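Local atomic coordinates of SecB-like chaperone Rv1957 (Mycobacterium tuberculosis, PDB entry 5MTW), a protein that acts as the chaperone of a toxin-antitoxin-chaperone system, preventing aggregation of the antitoxin HigA1 and being required for neutralization of the toxin HigB1. Residues Thr135-Tyr149 with Leu157-Met169. Sequence-based numbering, arbitrary orientation.
Sequences TGRFALYPYIREYVY and LPPLTLEILSRPM
Tyr141 and Arg145, one helical turn apart, grip consecutive carbonyls of the extended chain 157-169. With CG anti to the backbone N (chi1 -177°), the Tyr141 ring is directed at segment 157-169 and its OH donates to Glu163 O at 2.5 Å, in the carbonyl plane. The Leu165 side chain crosses that of Tyr141 at about a right angle, with CD1 over one face of the ring, offset toward the rim, in a CH-pi contact 3.7 Å from the centroid. Arg145, extended from CG to NE, slides past Leu162 in the opposite direction; NE donates to Leu162 O at 2.8 Å; the oxygen lies nearly in the guanidinium plane, but NE is tilted 34° from the carbonyl plane. Ile164 CD1 sits over one guanidinium face, 3.5 Å from Arg145 CZ. In this SecB-like fold the segment follows helix 125-154 and runs back antiparallel along it, and Leu162 also packs on Tyr52 and Leu54 of strand 50-62. Further along, the extended Arg167 side chain lies across Phe138, its CG 3.9 Å from the ring centroid and almost exactly on the normal. At the other end Val148 and Leu160 lie side by side, CG1 to CD2 3.7 Å, near where Leu160 meets an aromatic side chain of the bound HigA1 peptide. One water bridges the backbones, donating to Arg145 O and Leu160 O and accepting from Leu162 N.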
loop_
_atom_site.group_PDB
_atom_site.type_symbol
_atom_site.label_atom_id
_atom_site.label_comp_id
_atom_site.label_asym_id
_atom_site.label_seq_id
_atom_site.Cartn_x
_atom_site.Cartn_y
_atom_site.Cartn_z
ATOM N N THR A 135 -1.514 -23.931 -2.166
ATOM C CA THR A 135 -0.383 -23.020 -2.099
ATOM C C THR A 135 -0.753 -21.724 -2.811
ATOM O O THR A 135 -0.499 -20.675 -2.301
ATOM C CB THR A 135 0.882 -23.630 -2.704
ATOM O OG1 THR A 135 1.245 -24.827 -1.975
ATOM C CG2 THR A 135 2.000 -22.651 -2.661
ATOM N N GLY A 136 -1.358 -21.831 -3.993
ATOM C CA GLY A 136 -1.753 -20.648 -4.765
ATOM C C GLY A 136 -2.615 -19.667 -4.010
ATOM O O GLY A 136 -2.306 -18.480 -3.885
ATOM N N ARG A 137 -3.701 -20.186 -3.470
ATOM C CA ARG A 137 -4.678 -19.438 -2.721
ATOM C C ARG A 137 -4.088 -18.742 -1.473
ATOM O O ARG A 137 -4.385 -17.560 -1.128
ATOM C CB ARG A 137 -5.775 -20.428 -2.242
ATOM N N PHE A 138 -3.301 -19.513 -0.739
ATOM C CA PHE A 138 -2.719 -18.963 0.486
ATOM C C PHE A 138 -1.518 -18.009 0.265
ATOM O O PHE A 138 -1.179 -17.215 1.150
ATOM C CB PHE A 138 -2.409 -20.101 1.466
ATOM C CG PHE A 138 -3.678 -20.633 2.113
ATOM C CD1 PHE A 138 -4.159 -20.061 3.271
ATOM C CD2 PHE A 138 -4.420 -21.642 1.518
ATOM C CE1 PHE A 138 -5.334 -20.518 3.858
ATOM C CE2 PHE A 138 -5.603 -22.095 2.097
ATOM C CZ PHE A 138 -6.054 -21.526 3.271
ATOM N N ALA A 139 -0.856 -18.125 -0.880
ATOM C CA ALA A 139 0.148 -17.128 -1.263
ATOM C C ALA A 139 -0.481 -15.741 -1.574
ATOM O O ALA A 139 0.092 -14.627 -1.326
ATOM C CB ALA A 139 0.883 -17.630 -2.489
ATOM N N LEU A 140 -1.618 -15.822 -2.214
ATOM C CA LEU A 140 -2.310 -14.648 -2.746
ATOM C C LEU A 140 -3.154 -13.960 -1.667
ATOM O O LEU A 140 -3.352 -12.760 -1.698
ATOM C CB LEU A 140 -3.222 -15.020 -3.923
ATOM C CG LEU A 140 -2.521 -15.163 -5.300
ATOM C CD1 LEU A 140 -3.465 -15.757 -6.359
ATOM C CD2 LEU A 140 -2.045 -13.755 -5.674
ATOM N N TYR A 141 -3.676 -14.720 -0.711
ATOM C CA TYR A 141 -4.553 -14.161 0.277
ATOM C C TYR A 141 -4.005 -12.915 0.972
ATOM O O TYR A 141 -4.739 -11.956 1.130
ATOM C CB TYR A 141 -5.054 -15.225 1.310
ATOM C CG TYR A 141 -6.032 -14.635 2.284
ATOM C CD1 TYR A 141 -7.352 -14.455 1.936
ATOM C CD2 TYR A 141 -5.651 -14.276 3.548
ATOM C CE1 TYR A 141 -8.246 -13.911 2.816
ATOM C CE2 TYR A 141 -6.547 -13.715 4.444
ATOM C CZ TYR A 141 -7.856 -13.538 4.067
ATOM O OH TYR A 141 -8.828 -13.104 4.888
ATOM N N PRO A 142 -2.690 -12.900 1.330
ATOM C CA PRO A 142 -2.215 -11.676 2.041
ATOM C C PRO A 142 -2.233 -10.404 1.151
ATOM O O PRO A 142 -2.466 -9.313 1.619
ATOM C CB PRO A 142 -0.789 -12.053 2.451
ATOM C CG PRO A 142 -0.849 -13.514 2.628
ATOM C CD PRO A 142 -1.817 -14.050 1.590
ATOM N N TYR A 143 -2.117 -10.591 -0.167
ATOM C CA TYR A 143 -2.154 -9.489 -1.064
ATOM C C TYR A 143 -3.550 -8.950 -1.232
ATOM O O TYR A 143 -3.816 -7.723 -1.444
ATOM C CB TYR A 143 -1.662 -9.898 -2.450
ATOM C CG TYR A 143 -0.182 -10.184 -2.432
ATOM C CD1 TYR A 143 0.283 -11.432 -2.024
ATOM C CD2 TYR A 143 0.742 -9.224 -2.825
ATOM C CE1 TYR A 143 1.659 -11.729 -1.985
ATOM C CE2 TYR A 143 2.115 -9.509 -2.808
ATOM C CZ TYR A 143 2.570 -10.760 -2.393
ATOM O OH TYR A 143 3.951 -11.025 -2.409
ATOM N N ILE A 144 -4.464 -9.879 -1.100
ATOM C CA ILE A 144 -5.889 -9.568 -1.202
ATOM C C ILE A 144 -6.314 -8.786 0.034
ATOM O O ILE A 144 -6.973 -7.838 -0.058
ATOM C CB ILE A 144 -6.792 -10.822 -1.368
ATOM C CG1 ILE A 144 -6.683 -11.369 -2.814
ATOM C CG2 ILE A 144 -8.243 -10.482 -1.055
ATOM C CD1 ILE A 144 -7.129 -12.836 -3.006
ATOM N N ARG A 145 -5.869 -9.231 1.183
ATOM C CA ARG A 145 -6.180 -8.548 2.431
ATOM C C ARG A 145 -5.585 -7.116 2.478
ATOM O O ARG A 145 -6.220 -6.164 2.922
ATOM C CB ARG A 145 -5.581 -9.395 3.578
ATOM C CG ARG A 145 -5.646 -8.749 4.945
ATOM C CD ARG A 145 -5.316 -9.859 6.001
ATOM N NE ARG A 145 -5.255 -9.358 7.404
ATOM C CZ ARG A 145 -4.187 -8.841 7.980
ATOM N NH1 ARG A 145 -3.048 -8.664 7.316
ATOM N NH2 ARG A 145 -4.231 -8.458 9.228
ATOM N N GLU A 146 -4.346 -6.976 2.008
ATOM C CA GLU A 146 -3.705 -5.677 2.003
ATOM C C GLU A 146 -4.449 -4.722 1.041
ATOM O O GLU A 146 -4.608 -3.543 1.308
ATOM C CB GLU A 146 -2.230 -5.736 1.639
ATOM C CG GLU A 146 -1.534 -4.372 1.711
ATOM C CD GLU A 146 -1.715 -3.513 0.457
ATOM O OE1 GLU A 146 -1.979 -4.068 -0.624
ATOM O OE2 GLU A 146 -1.600 -2.254 0.522
ATOM N N TYR A 147 -4.918 -5.263 -0.075
ATOM C CA TYR A 147 -5.603 -4.450 -1.022
ATOM C C TYR A 147 -6.956 -3.926 -0.491
ATOM O O TYR A 147 -7.342 -2.779 -0.751
ATOM C CB TYR A 147 -5.743 -5.245 -2.392
ATOM C CG TYR A 147 -6.324 -4.371 -3.413
ATOM C CD1 TYR A 147 -5.618 -3.256 -3.888
ATOM C CD2 TYR A 147 -7.582 -4.595 -3.922
ATOM C CE1 TYR A 147 -6.177 -2.379 -4.820
ATOM C CE2 TYR A 147 -8.135 -3.747 -4.841
ATOM C CZ TYR A 147 -7.429 -2.627 -5.286
ATOM O OH TYR A 147 -8.101 -1.757 -6.178
ATOM N N VAL A 148 -7.687 -4.792 0.222
ATOM C CA VAL A 148 -8.922 -4.418 0.816
ATOM C C VAL A 148 -8.725 -3.310 1.860
ATOM O O VAL A 148 -9.482 -2.400 1.940
ATOM C CB VAL A 148 -9.708 -5.622 1.303
ATOM C CG1 VAL A 148 -10.915 -5.224 2.115
ATOM C CG2 VAL A 148 -10.205 -6.471 0.109
ATOM N N TYR A 149 -7.634 -3.433 2.612
ATOM C CA TYR A 149 -7.334 -2.498 3.669
ATOM C C TYR A 149 -7.004 -1.144 3.019
ATOM O O TYR A 149 -7.432 -0.100 3.468
ATOM C CB TYR A 149 -6.154 -3.007 4.518
ATOM C CG TYR A 149 -5.651 -1.981 5.481
ATOM C CD1 TYR A 149 -6.276 -1.753 6.691
ATOM C CD2 TYR A 149 -4.529 -1.233 5.188
ATOM C CE1 TYR A 149 -5.762 -0.851 7.578
ATOM C CE2 TYR A 149 -4.019 -0.305 6.066
ATOM C CZ TYR A 149 -4.645 -0.106 7.271
ATOM O OH TYR A 149 -4.133 0.846 8.175
ATOM N N LEU A 157 -13.752 4.862 4.049
ATOM C CA LEU A 157 -14.554 3.985 4.833
ATOM C C LEU A 157 -13.743 3.603 6.089
ATOM O O LEU A 157 -12.521 3.685 6.076
ATOM C CB LEU A 157 -14.925 2.735 4.058
ATOM C CG LEU A 157 -15.695 3.035 2.790
ATOM C CD1 LEU A 157 -15.960 1.789 1.978
ATOM C CD2 LEU A 157 -17.007 3.708 3.152
ATOM N N PRO A 158 -14.416 3.108 7.116
ATOM C CA PRO A 158 -13.647 2.484 8.220
ATOM C C PRO A 158 -12.779 1.427 7.565
ATOM O O PRO A 158 -13.277 0.609 6.782
ATOM C CB PRO A 158 -14.733 1.842 9.070
ATOM C CG PRO A 158 -15.858 2.814 8.853
ATOM C CD PRO A 158 -15.871 3.036 7.390
ATOM N N PRO A 159 -11.504 1.396 7.911
ATOM C CA PRO A 159 -10.600 0.399 7.290
ATOM C C PRO A 159 -10.992 -1.047 7.619
ATOM O O PRO A 159 -11.228 -1.381 8.769
ATOM C CB PRO A 159 -9.221 0.803 7.825
ATOM C CG PRO A 159 -9.355 2.264 8.087
ATOM C CD PRO A 159 -10.747 2.395 8.706
ATOM N N LEU A 160 -11.227 -1.835 6.559
ATOM C CA LEU A 160 -11.540 -3.214 6.684
ATOM C C LEU A 160 -10.264 -4.057 6.653
ATOM O O LEU A 160 -9.534 -4.073 5.636
ATOM C CB LEU A 160 -12.368 -3.704 5.510
ATOM C CG LEU A 160 -12.703 -5.192 5.545
ATOM C CD1 LEU A 160 -13.298 -5.507 6.911
ATOM C CD2 LEU A 160 -13.758 -5.456 4.530
ATOM N N THR A 161 -10.011 -4.742 7.765
ATOM C CA THR A 161 -8.894 -5.692 7.818
ATOM C C THR A 161 -9.421 -7.137 7.837
ATOM O O THR A 161 -9.995 -7.577 8.831
ATOM C CB THR A 161 -7.974 -5.390 9.053
ATOM O OG1 THR A 161 -7.460 -4.081 8.921
ATOM C CG2 THR A 161 -6.847 -6.320 9.124
ATOM N N LEU A 162 -9.270 -7.856 6.730
ATOM C CA LEU A 162 -9.767 -9.222 6.671
ATOM C C LEU A 162 -9.082 -10.075 7.755
ATOM O O LEU A 162 -7.946 -9.759 8.235
ATOM C CB LEU A 162 -9.578 -9.817 5.276
ATOM C CG LEU A 162 -10.219 -9.057 4.151
ATOM C CD1 LEU A 162 -9.898 -9.856 2.842
ATOM C CD2 LEU A 162 -11.742 -8.898 4.441
ATOM N N GLU A 163 -9.788 -11.117 8.130
ATOM C CA GLU A 163 -9.277 -12.109 9.070
ATOM C C GLU A 163 -8.060 -12.872 8.496
ATOM O O GLU A 163 -7.917 -13.106 7.268
ATOM C CB GLU A 163 -10.361 -13.128 9.441
ATOM C CG GLU A 163 -11.742 -12.510 9.598
ATOM C CD GLU A 163 -12.621 -12.555 8.288
ATOM O OE1 GLU A 163 -12.304 -11.956 7.142
ATOM O OE2 GLU A 163 -13.690 -13.224 8.447
ATOM N N ILE A 164 -7.159 -13.228 9.383
ATOM C CA ILE A 164 -6.087 -14.138 9.027
ATOM C C ILE A 164 -6.662 -15.561 8.734
ATOM O O ILE A 164 -7.275 -16.162 9.577
ATOM C CB ILE A 164 -5.009 -14.173 10.162
ATOM C CG1 ILE A 164 -4.495 -12.759 10.430
ATOM C CG2 ILE A 164 -3.891 -15.064 9.735
ATOM C CD1 ILE A 164 -3.826 -12.092 9.214
ATOM N N LEU A 165 -6.553 -16.060 7.511
ATOM C CA LEU A 165 -7.115 -17.378 7.198
ATOM C C LEU A 165 -6.203 -18.494 7.670
ATOM O O LEU A 165 -5.020 -18.467 7.328
ATOM C CB LEU A 165 -7.410 -17.499 5.687
ATOM C CG LEU A 165 -8.628 -16.608 5.364
ATOM C CD1 LEU A 165 -9.229 -16.874 3.983
ATOM C CD2 LEU A 165 -9.727 -16.662 6.453
ATOM N N SER A 166 -6.758 -19.439 8.469
ATOM C CA SER A 166 -6.093 -20.718 8.829
ATOM C C SER A 166 -5.787 -21.627 7.634
ATOM O O SER A 166 -6.620 -21.840 6.799
ATOM C CB SER A 166 -6.984 -21.569 9.761
ATOM O OG SER A 166 -6.659 -21.417 11.126
ATOM N N ARG A 167 -4.624 -22.248 7.635
ATOM C CA ARG A 167 -4.310 -23.304 6.696
ATOM C C ARG A 167 -3.913 -24.609 7.397
ATOM O O ARG A 167 -3.090 -24.571 8.274
ATOM C CB ARG A 167 -3.138 -22.813 5.908
ATOM C CG ARG A 167 -2.808 -23.684 4.743
ATOM C CD ARG A 167 -1.566 -23.119 4.166
ATOM N NE ARG A 167 -1.152 -23.827 2.969
ATOM C CZ ARG A 167 -0.195 -23.368 2.185
ATOM N NH1 ARG A 167 0.418 -22.203 2.494
ATOM N NH2 ARG A 167 0.138 -24.051 1.106
ATOM N N PRO A 168 -4.458 -25.772 6.999
ATOM C CA PRO A 168 -3.827 -27.019 7.534
ATOM C C PRO A 168 -2.302 -27.107 7.239
ATOM O O PRO A 168 -1.906 -27.128 6.074
ATOM C CB PRO A 168 -4.586 -28.144 6.817
ATOM C CG PRO A 168 -5.281 -27.500 5.652
ATOM C CD PRO A 168 -5.528 -26.059 6.025
ATOM N N MET A 169 -1.468 -27.141 8.287
ATOM C CA MET A 169 -0.001 -26.930 8.189
ATOM C C MET A 169 0.606 -27.337 6.849
ATOM O O MET A 169 0.707 -28.523 6.529
ATOM C CB MET A 169 0.731 -27.662 9.330
HETATM O O HOH W 1 -8.139 -6.320 4.672
#